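Local coordinates for ATP-dependent DNA helicase PIF1 (Candida albicans, PDB 7OTJ), which couples ATP hydrolysis to 5'-3' translocation on single-stranded DNA, and probably unwinds duplexes, G-quadruplexes and forked RNA-DNA hybrids to protect nuclear and mitochondrial genomes, at residues G143-L148 against I506-N511; L450-S455 against Y477-R482; F471-A476 against A500-V505. All blocks are in the same frame, centred on the assembly; numbering follows the deposited sequence.

Contact 1 (G143-L148 against I506-N511). With ALF (tetrafluoroaluminate ion), chain F.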
loop_
_atom_site.group_PDB
_atom_site.type_symbol
_atom_site.label_atom_id
_atom_site.label_comp_id
_atom_site.label_asym_id
_atom_site.label_seq_id
_atom_site.Cartn_x
_atom_site.Cartn_y
_atom_site.Cartn_z
ATOM N N GLY A 143 -10.627 0.449 7.712
ATOM C CA GLY A 143 -10.747 0.642 6.279
ATOM C C GLY A 143 -12.165 1.025 5.891
ATOM O O GLY A 143 -12.948 1.496 6.715
ATOM N N ASP A 144 -12.469 0.800 4.613
ATOM C CA ASP A 144 -13.711 1.273 4.010
ATOM C C ASP A 144 -14.089 0.274 2.928
ATOM O O ASP A 144 -13.381 0.161 1.923
ATOM C CB ASP A 144 -13.533 2.682 3.440
ATOM C CG ASP A 144 -14.808 3.234 2.806
ATOM O OD1 ASP A 144 -15.896 2.648 3.012
ATOM O OD2 ASP A 144 -14.719 4.264 2.092
ATOM N N PHE A 145 -15.174 -0.476 3.141
ATOM C CA PHE A 145 -15.535 -1.503 2.171
ATOM C C PHE A 145 -16.154 -0.937 0.892
ATOM O O PHE A 145 -16.334 -1.695 -0.068
ATOM C CB PHE A 145 -16.471 -2.537 2.810
ATOM C CG PHE A 145 -15.783 -3.447 3.801
ATOM C CD1 PHE A 145 -14.918 -4.444 3.370
ATOM C CD2 PHE A 145 -16.003 -3.308 5.164
ATOM C CE1 PHE A 145 -14.284 -5.281 4.278
ATOM C CE2 PHE A 145 -15.373 -4.143 6.074
ATOM C CZ PHE A 145 -14.513 -5.129 5.634
ATOM N N TYR A 146 -16.474 0.363 0.840
ATOM C CA TYR A 146 -16.841 0.987 -0.430
ATOM C C TYR A 146 -15.630 1.220 -1.323
ATOM O O TYR A 146 -15.795 1.619 -2.481
ATOM C CB TYR A 146 -17.573 2.319 -0.202
ATOM C CG TYR A 146 -19.050 2.168 0.091
ATOM C CD1 TYR A 146 -19.860 1.404 -0.732
ATOM C CD2 TYR A 146 -19.627 2.773 1.201
ATOM C CE1 TYR A 146 -21.211 1.254 -0.471
ATOM C CE2 TYR A 146 -20.976 2.626 1.475
ATOM C CZ TYR A 146 -21.762 1.862 0.634
ATOM O OH TYR A 146 -23.106 1.703 0.891
ATOM N N GLN A 147 -14.433 0.980 -0.807
ATOM C CA GLN A 147 -13.190 1.078 -1.552
ATOM C C GLN A 147 -12.884 -0.296 -2.157
ATOM O O GLN A 147 -13.759 -1.161 -2.236
ATOM C CB GLN A 147 -12.098 1.656 -0.652
ATOM C CG GLN A 147 -12.453 3.077 -0.160
ATOM C CD GLN A 147 -11.280 3.842 0.433
ATOM O OE1 GLN A 147 -10.122 3.557 0.137
ATOM N NE2 GLN A 147 -11.581 4.826 1.271
ATOM N N LEU A 148 -11.683 -0.473 -2.693
ATOM C CA LEU A 148 -11.419 -1.619 -3.557
ATOM C C LEU A 148 -11.666 -2.944 -2.833
ATOM O O LEU A 148 -11.249 -3.102 -1.679
ATOM C CB LEU A 148 -9.990 -1.544 -4.091
ATOM C CG LEU A 148 -9.887 -0.497 -5.210
ATOM C CD1 LEU A 148 -8.455 -0.077 -5.506
ATOM C CD2 LEU A 148 -10.563 -1.028 -6.468
ATOM N N ILE A 506 -23.049 -2.704 0.098
ATOM C CA ILE A 506 -24.149 -1.789 0.394
ATOM C C ILE A 506 -25.032 -2.343 1.506
ATOM O O ILE A 506 -25.439 -1.610 2.416
ATOM C CB ILE A 506 -24.953 -1.480 -0.883
ATOM C CG1 ILE A 506 -24.016 -1.023 -2.003
ATOM C CG2 ILE A 506 -25.972 -0.394 -0.608
ATOM C CD1 ILE A 506 -24.732 -0.625 -3.281
ATOM N N GLU A 507 -25.373 -3.636 1.437
ATOM C CA GLU A 507 -26.180 -4.250 2.493
ATOM C C GLU A 507 -25.440 -4.285 3.827
ATOM O O GLU A 507 -26.074 -4.200 4.885
ATOM C CB GLU A 507 -26.627 -5.657 2.086
ATOM C CG GLU A 507 -25.515 -6.688 2.014
ATOM C CD GLU A 507 -26.024 -8.060 1.616
ATOM O OE1 GLU A 507 -27.207 -8.167 1.232
ATOM O OE2 GLU A 507 -25.240 -9.031 1.687
ATOM N N PHE A 508 -24.113 -4.428 3.796
ATOM C CA PHE A 508 -23.318 -4.356 5.018
ATOM C C PHE A 508 -23.541 -3.033 5.738
ATOM O O PHE A 508 -23.899 -3.014 6.921
ATOM C CB PHE A 508 -21.835 -4.556 4.690
ATOM C CG PHE A 508 -20.906 -4.319 5.854
ATOM C CD1 PHE A 508 -20.679 -5.310 6.798
ATOM C CD2 PHE A 508 -20.235 -3.108 5.993
ATOM C CE1 PHE A 508 -19.818 -5.094 7.862
ATOM C CE2 PHE A 508 -19.375 -2.888 7.063
ATOM C CZ PHE A 508 -19.167 -3.889 7.995
ATOM N N TYR A 509 -23.347 -1.909 5.036
ATOM C CA TYR A 509 -23.443 -0.615 5.702
ATOM C C TYR A 509 -24.877 -0.237 6.046
ATOM O O TYR A 509 -25.086 0.540 6.984
ATOM C CB TYR A 509 -22.809 0.486 4.844
ATOM C CG TYR A 509 -21.296 0.510 4.907
ATOM C CD1 TYR A 509 -20.638 0.849 6.081
ATOM C CD2 TYR A 509 -20.526 0.187 3.795
ATOM C CE1 TYR A 509 -19.254 0.863 6.150
ATOM C CE2 TYR A 509 -19.141 0.199 3.856
ATOM C CZ TYR A 509 -18.511 0.537 5.039
ATOM O OH TYR A 509 -17.134 0.551 5.115
ATOM N N LYS A 510 -25.869 -0.790 5.346
ATOM C CA LYS A 510 -27.247 -0.500 5.723
ATOM C C LYS A 510 -27.661 -1.283 6.964
ATOM O O LYS A 510 -28.513 -0.816 7.729
ATOM C CB LYS A 510 -28.199 -0.774 4.552
ATOM C CG LYS A 510 -28.527 -2.237 4.307
ATOM C CD LYS A 510 -29.620 -2.405 3.250
ATOM C CE LYS A 510 -29.857 -3.874 2.913
ATOM N NZ LYS A 510 -30.196 -4.696 4.113
ATOM N N ASN A 511 -27.071 -2.461 7.190
ATOM C CA ASN A 511 -27.327 -3.202 8.421
ATOM C C ASN A 511 -26.740 -2.523 9.650
ATOM O O ASN A 511 -27.129 -2.860 10.772
ATOM C CB ASN A 511 -26.775 -4.622 8.315
ATOM C CG ASN A 511 -27.804 -5.600 7.811
ATOM O OD1 ASN A 511 -28.629 -6.096 8.575
ATOM N ND2 ASN A 511 -27.777 -5.871 6.513
HETATM AL AL ALF F . -8.256 6.392 2.751
HETATM F F1 ALF F . -7.379 5.145 3.671
HETATM F F2 ALF F . -9.121 7.653 1.827
HETATM F F3 ALF F . -9.773 5.790 3.473
HETATM F F4 ALF F . -6.738 7.057 2.084
HETATM O O HOH W 1 -8.304 4.570 1.155
#

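Contact 2 (L450-S455 against Y477-R482). With ALF (tetrafluoroaluminate ion), chain F; nucleotides of chain C.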
loop_
_atom_site.group_PDB
_atom_site.type_symbol
_atom_site.label_atom_id
_atom_site.label_comp_id
_atom_site.label_asym_id
_atom_site.label_seq_id
_atom_site.Cartn_x
_atom_site.Cartn_y
_atom_site.Cartn_z
ATOM N N LEU A 450 0.932 5.516 -11.222
ATOM C CA LEU A 450 0.671 4.587 -10.131
ATOM C C LEU A 450 -0.700 3.966 -10.327
ATOM O O LEU A 450 -1.622 4.631 -10.807
ATOM C CB LEU A 450 0.748 5.302 -8.774
ATOM C CG LEU A 450 0.549 4.476 -7.505
ATOM C CD1 LEU A 450 1.729 3.537 -7.285
ATOM C CD2 LEU A 450 0.351 5.393 -6.309
ATOM N N SER A 451 -0.825 2.686 -9.981
ATOM C CA SER A 451 -2.113 2.023 -10.101
ATOM C C SER A 451 -3.075 2.551 -9.042
ATOM O O SER A 451 -2.671 2.923 -7.934
ATOM C CB SER A 451 -1.962 0.505 -9.971
ATOM O OG SER A 451 -1.598 0.114 -8.656
ATOM N N ILE A 452 -4.360 2.603 -9.400
ATOM C CA ILE A 452 -5.375 3.025 -8.440
ATOM C C ILE A 452 -5.339 2.130 -7.210
ATOM O O ILE A 452 -5.527 2.599 -6.082
ATOM C CB ILE A 452 -6.766 3.042 -9.098
ATOM C CG1 ILE A 452 -6.808 4.111 -10.195
ATOM C CG2 ILE A 452 -7.851 3.298 -8.059
ATOM C CD1 ILE A 452 -8.062 4.100 -11.023
ATOM N N HIS A 453 -5.084 0.829 -7.409
ATOM C CA HIS A 453 -5.004 -0.097 -6.283
ATOM C C HIS A 453 -3.951 0.351 -5.280
ATOM O O HIS A 453 -4.236 0.486 -4.084
ATOM C CB HIS A 453 -4.699 -1.509 -6.788
ATOM C CG HIS A 453 -5.920 -2.321 -7.083
ATOM N ND1 HIS A 453 -6.660 -2.165 -8.238
ATOM C CD2 HIS A 453 -6.533 -3.294 -6.370
ATOM C CE1 HIS A 453 -7.676 -3.009 -8.222
ATOM N NE2 HIS A 453 -7.622 -3.705 -7.099
ATOM N N LYS A 454 -2.748 0.664 -5.762
ATOM C CA LYS A 454 -1.667 1.059 -4.873
ATOM C C LYS A 454 -1.820 2.489 -4.374
ATOM O O LYS A 454 -1.161 2.864 -3.400
ATOM C CB LYS A 454 -0.312 0.886 -5.572
ATOM C CG LYS A 454 0.111 -0.577 -5.774
ATOM C CD LYS A 454 1.457 -0.714 -6.496
ATOM C CE LYS A 454 2.551 0.123 -5.833
ATOM N NZ LYS A 454 3.840 0.145 -6.592
ATOM N N SER A 455 -2.677 3.294 -5.002
ATOM C CA SER A 455 -2.944 4.618 -4.456
ATOM C C SER A 455 -3.840 4.573 -3.230
ATOM O O SER A 455 -3.819 5.522 -2.438
ATOM C CB SER A 455 -3.601 5.519 -5.505
ATOM O OG SER A 455 -4.932 5.100 -5.772
ATOM N N TYR A 477 -14.208 5.469 -7.069
ATOM C CA TYR A 477 -14.278 6.196 -5.802
ATOM C C TYR A 477 -12.897 6.377 -5.174
ATOM O O TYR A 477 -12.550 7.476 -4.725
ATOM C CB TYR A 477 -15.214 5.487 -4.822
ATOM C CG TYR A 477 -15.229 6.158 -3.473
ATOM C CD1 TYR A 477 -15.634 7.480 -3.344
ATOM C CD2 TYR A 477 -14.814 5.483 -2.330
ATOM C CE1 TYR A 477 -15.633 8.109 -2.118
ATOM C CE2 TYR A 477 -14.814 6.103 -1.100
ATOM C CZ TYR A 477 -15.223 7.416 -0.998
ATOM O OH TYR A 477 -15.226 8.034 0.229
ATOM N N VAL A 478 -12.114 5.294 -5.085
ATOM C CA VAL A 478 -10.752 5.391 -4.555
ATOM C C VAL A 478 -9.930 6.387 -5.366
ATOM O O VAL A 478 -9.267 7.270 -4.809
ATOM C CB VAL A 478 -10.081 4.004 -4.519
ATOM C CG1 VAL A 478 -8.615 4.126 -4.160
ATOM C CG2 VAL A 478 -10.782 3.111 -3.524
ATOM N N ALA A 479 -9.990 6.278 -6.695
ATOM C CA ALA A 479 -9.186 7.146 -7.554
ATOM C C ALA A 479 -9.540 8.607 -7.339
ATOM O O ALA A 479 -8.667 9.435 -7.053
ATOM C CB ALA A 479 -9.379 6.763 -9.022
ATOM N N LEU A 480 -10.820 8.944 -7.462
ATOM C CA LEU A 480 -11.206 10.341 -7.347
ATOM C C LEU A 480 -11.044 10.885 -5.931
ATOM O O LEU A 480 -10.847 12.094 -5.773
ATOM C CB LEU A 480 -12.649 10.512 -7.833
ATOM C CG LEU A 480 -12.866 10.046 -9.283
ATOM C CD1 LEU A 480 -14.313 10.185 -9.731
ATOM C CD2 LEU A 480 -11.929 10.791 -10.229
ATOM N N SER A 481 -11.059 10.031 -4.910
ATOM C CA SER A 481 -10.975 10.503 -3.531
ATOM C C SER A 481 -9.544 10.672 -3.037
ATOM O O SER A 481 -9.347 11.088 -1.891
ATOM C CB SER A 481 -11.733 9.557 -2.596
ATOM O OG SER A 481 -11.308 8.221 -2.765
ATOM N N ARG A 482 -8.547 10.364 -3.870
ATOM C CA ARG A 482 -7.163 10.651 -3.509
ATOM C C ARG A 482 -6.868 12.143 -3.488
ATOM O O ARG A 482 -5.925 12.567 -2.812
ATOM C CB ARG A 482 -6.199 9.973 -4.486
ATOM C CG ARG A 482 -6.349 8.461 -4.611
ATOM C CD ARG A 482 -6.239 7.783 -3.272
ATOM N NE ARG A 482 -7.538 7.580 -2.639
ATOM C CZ ARG A 482 -7.700 7.327 -1.348
ATOM N NH1 ARG A 482 -6.670 7.272 -0.521
ATOM N NH2 ARG A 482 -8.927 7.135 -0.874
HETATM AL AL ALF F . -8.256 6.392 2.751
HETATM F F1 ALF F . -7.379 5.145 3.671
HETATM F F2 ALF F . -9.121 7.653 1.827
HETATM F F3 ALF F . -9.773 5.790 3.473
HETATM F F4 ALF F . -6.738 7.057 2.084
ATOM P P DT C 2 -3.621 -5.583 -14.239
ATOM O OP1 DT C 2 -3.423 -4.411 -15.122
ATOM O OP2 DT C 2 -2.834 -6.820 -14.447
ATOM O "O5'" DT C 2 -3.415 -5.086 -12.734
ATOM C "C5'" DT C 2 -3.940 -3.826 -12.320
ATOM C "C4'" DT C 2 -4.536 -3.910 -10.926
ATOM O "O4'" DT C 2 -5.774 -4.644 -10.987
ATOM C "C3'" DT C 2 -3.657 -4.613 -9.904
ATOM O "O3'" DT C 2 -2.952 -3.641 -9.159
ATOM C "C2'" DT C 2 -4.639 -5.390 -9.019
ATOM C "C1'" DT C 2 -5.893 -5.528 -9.883
ATOM N N1 DT C 2 -6.129 -6.910 -10.411
ATOM C C2 DT C 2 -7.385 -7.467 -10.296
ATOM O O2 DT C 2 -8.320 -6.899 -9.756
ATOM N N3 DT C 2 -7.504 -8.727 -10.822
ATOM C C4 DT C 2 -6.519 -9.464 -11.452
ATOM O O4 DT C 2 -6.727 -10.591 -11.893
ATOM C C5 DT C 2 -5.232 -8.816 -11.553
ATOM C C7 DT C 2 -4.086 -9.520 -12.219
ATOM C C6 DT C 2 -5.102 -7.584 -11.037
ATOM P P DT C 3 -1.405 -3.859 -8.799
ATOM O OP1 DT C 3 -0.805 -2.519 -8.579
ATOM O OP2 DT C 3 -0.834 -4.766 -9.823
ATOM O "O5'" DT C 3 -1.449 -4.654 -7.406
ATOM C "C5'" DT C 3 -2.078 -4.060 -6.278
ATOM C "C4'" DT C 3 -2.365 -5.081 -5.180
ATOM O "O4'" DT C 3 -3.320 -6.053 -5.651
ATOM C "C3'" DT C 3 -1.173 -5.888 -4.707
ATOM O "O3'" DT C 3 -0.508 -5.190 -3.670
ATOM C "C2'" DT C 3 -1.818 -7.173 -4.183
ATOM C "C1'" DT C 3 -3.064 -7.315 -5.055
ATOM N N1 DT C 3 -2.934 -8.318 -6.143
ATOM C C2 DT C 3 -3.348 -9.608 -5.922
ATOM O O2 DT C 3 -3.805 -9.986 -4.860
ATOM N N3 DT C 3 -3.202 -10.448 -6.998
ATOM C C4 DT C 3 -2.698 -10.122 -8.251
ATOM O O4 DT C 3 -2.600 -10.942 -9.161
ATOM C C5 DT C 3 -2.288 -8.747 -8.412
ATOM C C7 DT C 3 -1.723 -8.272 -9.722
ATOM C C6 DT C 3 -2.430 -7.923 -7.365
HETATM O O HOH W 1 -8.304 4.570 1.155
#

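Contact 3 (F471-A476 against A500-V505). With nucleotides of chain C.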
loop_
_atom_site.group_PDB
_atom_site.type_symbol
_atom_site.label_atom_id
_atom_site.label_comp_id
_atom_site.label_asym_id
_atom_site.label_seq_id
_atom_site.Cartn_x
_atom_site.Cartn_y
_atom_site.Cartn_z
ATOM N N PHE A 471 -12.345 -1.154 -14.075
ATOM C CA PHE A 471 -13.018 -2.431 -14.243
ATOM C C PHE A 471 -13.631 -2.967 -12.958
ATOM O O PHE A 471 -14.307 -4.001 -13.006
ATOM C CB PHE A 471 -12.034 -3.476 -14.798
ATOM C CG PHE A 471 -10.800 -3.649 -13.952
ATOM C CD1 PHE A 471 -10.779 -4.561 -12.903
ATOM C CD2 PHE A 471 -9.665 -2.887 -14.192
ATOM C CE1 PHE A 471 -9.647 -4.710 -12.117
ATOM C CE2 PHE A 471 -8.530 -3.037 -13.405
ATOM C CZ PHE A 471 -8.524 -3.947 -12.370
ATOM N N GLU A 472 -13.453 -2.286 -11.826
ATOM C CA GLU A 472 -13.743 -2.870 -10.525
ATOM C C GLU A 472 -14.559 -1.913 -9.668
ATOM O O GLU A 472 -14.409 -0.690 -9.753
ATOM C CB GLU A 472 -12.435 -3.230 -9.801
ATOM C CG GLU A 472 -12.597 -3.941 -8.463
ATOM C CD GLU A 472 -13.146 -5.346 -8.604
ATOM O OE1 GLU A 472 -14.385 -5.504 -8.627
ATOM O OE2 GLU A 472 -12.335 -6.291 -8.697
ATOM N N ASN A 473 -15.408 -2.498 -8.818
ATOM C CA ASN A 473 -16.181 -1.722 -7.859
ATOM C C ASN A 473 -15.258 -0.907 -6.970
ATOM O O ASN A 473 -14.180 -1.366 -6.578
ATOM C CB ASN A 473 -17.034 -2.640 -6.983
ATOM C CG ASN A 473 -18.023 -3.455 -7.778
ATOM O OD1 ASN A 473 -18.627 -2.963 -8.735
ATOM N ND2 ASN A 473 -18.193 -4.715 -7.389
ATOM N N GLY A 474 -15.712 0.293 -6.616
ATOM C CA GLY A 474 -14.955 1.198 -5.779
ATOM C C GLY A 474 -13.686 1.759 -6.380
ATOM O O GLY A 474 -13.048 2.607 -5.742
ATOM N N GLN A 475 -13.283 1.320 -7.577
ATOM C CA GLN A 475 -12.048 1.820 -8.179
ATOM C C GLN A 475 -12.160 3.298 -8.560
ATOM O O GLN A 475 -11.207 4.068 -8.382
ATOM C CB GLN A 475 -11.680 0.966 -9.393
ATOM C CG GLN A 475 -10.224 1.066 -9.823
ATOM C CD GLN A 475 -9.864 0.030 -10.874
ATOM O OE1 GLN A 475 -10.729 -0.451 -11.610
ATOM N NE2 GLN A 475 -8.587 -0.327 -10.941
ATOM N N ALA A 476 -13.305 3.714 -9.110
ATOM C CA ALA A 476 -13.495 5.136 -9.384
ATOM C C ALA A 476 -13.478 5.937 -8.086
ATOM O O ALA A 476 -12.792 6.961 -7.985
ATOM C CB ALA A 476 -14.792 5.365 -10.167
ATOM N N ALA A 500 -19.238 1.890 -9.629
ATOM C CA ALA A 500 -20.101 0.809 -9.175
ATOM C C ALA A 500 -19.649 0.336 -7.798
ATOM O O ALA A 500 -18.481 0.486 -7.427
ATOM C CB ALA A 500 -20.103 -0.350 -10.178
ATOM N N SER A 501 -20.595 -0.215 -7.034
ATOM C CA SER A 501 -20.327 -0.804 -5.729
ATOM C C SER A 501 -20.918 -2.202 -5.661
ATOM O O SER A 501 -21.913 -2.504 -6.321
ATOM C CB SER A 501 -20.904 0.040 -4.592
ATOM O OG SER A 501 -20.082 1.160 -4.324
ATOM N N HIS A 502 -20.316 -3.045 -4.825
ATOM C CA HIS A 502 -20.765 -4.424 -4.706
ATOM C C HIS A 502 -22.037 -4.503 -3.872
ATOM O O HIS A 502 -22.201 -3.774 -2.889
ATOM C CB HIS A 502 -19.674 -5.301 -4.091
ATOM C CG HIS A 502 -19.867 -6.767 -4.346
ATOM N ND1 HIS A 502 -20.943 -7.474 -3.853
ATOM C CD2 HIS A 502 -19.125 -7.655 -5.051
ATOM C CE1 HIS A 502 -20.856 -8.734 -4.241
ATOM N NE2 HIS A 502 -19.762 -8.871 -4.968
ATOM N N ARG A 503 -22.948 -5.384 -4.292
ATOM C CA ARG A 503 -24.219 -5.551 -3.594
ATOM C C ARG A 503 -24.007 -5.857 -2.115
ATOM O O ARG A 503 -24.739 -5.348 -1.257
ATOM C CB ARG A 503 -25.037 -6.666 -4.247
ATOM C CG ARG A 503 -24.853 -6.815 -5.750
ATOM C CD ARG A 503 -25.860 -5.986 -6.530
ATOM N NE ARG A 503 -26.026 -6.481 -7.893
ATOM C CZ ARG A 503 -26.828 -5.935 -8.797
ATOM N NH1 ARG A 503 -27.554 -4.865 -8.520
ATOM N NH2 ARG A 503 -26.903 -6.477 -10.011
ATOM N N LYS A 504 -23.018 -6.698 -1.797
ATOM C CA LYS A 504 -22.813 -7.103 -0.410
ATOM C C LYS A 504 -22.226 -5.987 0.444
ATOM O O LYS A 504 -22.438 -5.980 1.663
ATOM C CB LYS A 504 -21.914 -8.341 -0.353
ATOM C CG LYS A 504 -22.645 -9.630 -0.698
ATOM C CD LYS A 504 -21.758 -10.849 -0.542
ATOM C CE LYS A 504 -22.574 -12.134 -0.642
ATOM N NZ LYS A 504 -23.694 -12.201 0.351
ATOM N N VAL A 505 -21.511 -5.038 -0.165
ATOM C CA VAL A 505 -20.985 -3.909 0.594
ATOM C C VAL A 505 -22.117 -2.980 1.014
ATOM O O VAL A 505 -22.157 -2.505 2.155
ATOM C CB VAL A 505 -19.925 -3.156 -0.232
ATOM C CG1 VAL A 505 -19.477 -1.899 0.498
ATOM C CG2 VAL A 505 -18.738 -4.049 -0.543
ATOM O OP3 DT C 1 -6.637 -6.115 -20.743
ATOM P P DT C 1 -6.789 -4.782 -20.121
ATOM O OP1 DT C 1 -7.964 -4.102 -20.709
ATOM O OP2 DT C 1 -5.475 -4.108 -20.175
ATOM O "O5'" DT C 1 -7.114 -5.059 -18.588
ATOM C "C5'" DT C 1 -6.342 -6.001 -17.864
ATOM C "C4'" DT C 1 -6.269 -5.605 -16.404
ATOM O "O4'" DT C 1 -7.609 -5.374 -15.904
ATOM C "C3'" DT C 1 -5.680 -6.654 -15.478
ATOM O "O3'" DT C 1 -5.166 -6.017 -14.307
ATOM C "C2'" DT C 1 -6.908 -7.499 -15.161
ATOM C "C1'" DT C 1 -7.976 -6.415 -15.019
ATOM N N1 DT C 1 -9.352 -6.857 -15.379
ATOM C C2 DT C 1 -10.045 -7.696 -14.532
ATOM O O2 DT C 1 -9.588 -8.125 -13.484
ATOM N N3 DT C 1 -11.305 -8.024 -14.962
ATOM C C4 DT C 1 -11.928 -7.602 -16.127
ATOM O O4 DT C 1 -13.065 -7.951 -16.428
ATOM C C5 DT C 1 -11.145 -6.722 -16.963
ATOM C C7 DT C 1 -11.711 -6.198 -18.248
ATOM C C6 DT C 1 -9.914 -6.394 -16.552
ATOM P P DT C 2 -3.621 -5.583 -14.239
ATOM O OP1 DT C 2 -3.423 -4.411 -15.122
ATOM O OP2 DT C 2 -2.834 -6.820 -14.447
ATOM O "O5'" DT C 2 -3.415 -5.086 -12.734
ATOM C "C5'" DT C 2 -3.940 -3.826 -12.320
ATOM C "C4'" DT C 2 -4.536 -3.910 -10.926
ATOM O "O4'" DT C 2 -5.774 -4.644 -10.987
ATOM C "C3'" DT C 2 -3.657 -4.613 -9.904
ATOM O "O3'" DT C 2 -2.952 -3.641 -9.159
ATOM C "C2'" DT C 2 -4.639 -5.390 -9.019
ATOM C "C1'" DT C 2 -5.893 -5.528 -9.883
ATOM N N1 DT C 2 -6.129 -6.910 -10.411
ATOM C C2 DT C 2 -7.385 -7.467 -10.296
ATOM O O2 DT C 2 -8.320 -6.899 -9.756
ATOM N N3 DT C 2 -7.504 -8.727 -10.822
ATOM C C4 DT C 2 -6.519 -9.464 -11.452
ATOM O O4 DT C 2 -6.727 -10.591 -11.893
ATOM C C5 DT C 2 -5.232 -8.816 -11.553
ATOM C C7 DT C 2 -4.086 -9.520 -12.219
ATOM C C6 DT C 2 -5.102 -7.584 -11.037
#

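Contact 1 (G143-L148 against I506-N511)
Phe145 and Tyr509 both hold CG anti to the carbonyl carbon (chi1 -72° and -78°), and both side chains set off toward the opposite segment. Residues 143-148 read Gly-Asp-Phe-Tyr-Gln-Leu, which fits motif III of superfamily 1 helicases. A type I beta turn from Asp144 to Gln147 shapes this loop. Phe145 N donates to Tyr509 OH over 3.0 Å and lies in the plane of the tyrosine ring, at its edge. The same hydroxyl is hydrogen-bonded to Thr24. The Phe145 ring turns its edge to the face of Phe508 in a T-shaped pair, with planes at 71° and centroids 5.4 Å apart. Phe171 extends this aromatic cluster by stacking on Phe508. Tyr146 lies nearly parallel to Tyr509, but the rings are slid apart and barely overlap. Tyr509 CD2 lies over one face of the Tyr146 ring, 3.4 Å from Tyr146 CE2, while Ile506 CG1 meets that ring at its edge. Asp144 OD1 accepts from Tyr146 N, an Asx turn, and is met from above the carboxylate plane. Asp144 OD2 forms a salt bridge with Arg206 and accepts from Gln147 NE2 on its anti lone pair. Gln147 NE2 also donates to F3 of the tetrafluoroaluminate over 3.0 Å.

Contact 2 (L450-S455 against Y477-R482)
The ATP-hydrolysis site borders this contact, where Arg482 packs against Ser455 and reaches the tetrafluoroaluminate, a mimic of the phosphoryl group in transfer. Arg482 CD lies 3.4 Å from Ser455 O, and its CG lies beside Ser455 OG. The chain bends at chi2 (-55°) and again at chi3. Arg482 NE donates to Val478 O over 2.8 Å, nearly in the guanidinium plane, which would limit rotation of the group. Arg482 NH1 then donates to F4 of the tetrafluoroaluminate over 2.6 Å, and NH2 donates to F2. NH2 also donates to Ser481 OG. The segments 450-455 and 477-482 fit motifs V and VI of superfamily 1 helicases, and Arg482 is placed like the arginine finger of motif VI. Farther along the interface, Ile452 CD1 meets Ala479 CB at 3.6 Å, and Ile452 CG2 packs on Val478 CG1. The other side of helix 452-455 holds DNA. Ser451 is its N-cap: Ser451 OG accepts from Lys454 N and donates to OP1 of DT3 of chain C over 2.8 Å. His453 lays one ring face over the sugar of DT2 of chain C, with its CE1 3.5 Å from C1' of that nucleotide.

Contact 3 (F471-A476 against A500-V505)
The Asn473 amide lies across the backbone of Ala500 to His502, with its two ends on different residues. Its CG is anti to the carbonyl carbon (chi1 -60°), and the side chain sets off toward the other segment. Asn473 OD1 comes to 3.3 Å from Ala500 CB. Asn473 ND2 sits 3.7 Å from His502 CB. The amide plane stands almost perpendicular to the His502 ring, at 87°, and ND2 approaches that ring obliquely. Beside the amide, the two backbones also meet. Gly474 N donates to Ala500 O over 2.9 Å. Asn473 CA lies 3.2 Å from the same Ala500 O in a CA-H...O contact, so one carbonyl receives two neighbouring residues. Both belong to a type II beta turn from Glu472 to Gln475, in which Gly474 takes the third position with positive phi. Gly474 is also the N-cap of helix 475-481. His502 caps the other helix: its ND1 accepts from Lys504 N in the ring plane, over 3.0 Å.

Phe471, before the turn, faces the DNA. One ring face lies over the sugar C1' of DT1 of chain C, and Gln475 OE1 sits over the opposite face, toward the rim. That oxygen accepts from Phe471 N. The ring edge meets DT2 of chain C, with Phe471 CZ 3.2 Å from its O4'.

The segment 471-476 follows strand 463-466 and leads into helix 475-481, while 500-505 follows strand 489-492 and leads into helix 503-511. The contact therefore joins the starts of two helices that follow neighbouring strands of the four-stranded parallel sheet. Phe169 meets the His502 ring edge-to-face, and Gln475 packs on helix 452-455.

In the fold
Along the chain, 143-148 comes first, then 450-455, 471-476, 477-482, 500-505 and 506-511. Contacts 2 and 3 both lie within the span between the ends of contact 1, and their segments alternate. Centres are about 17 Å apart for contacts 1 and 2, about 10 Å for 1 and 3, and about 13 Å for 2 and 3. Contacts 2 and 3 share helix 475-481; contacts 1 and 3 share helix 503-511. Contact 1 joins the six-stranded parallel sheet bearing the P-loop to the part built on the four-stranded sheet. Contacts 1 and 2 both reach the tetrafluoroaluminate, whereas 2 and 3 touch DNA, so this packed region links nucleotide and DNA sites.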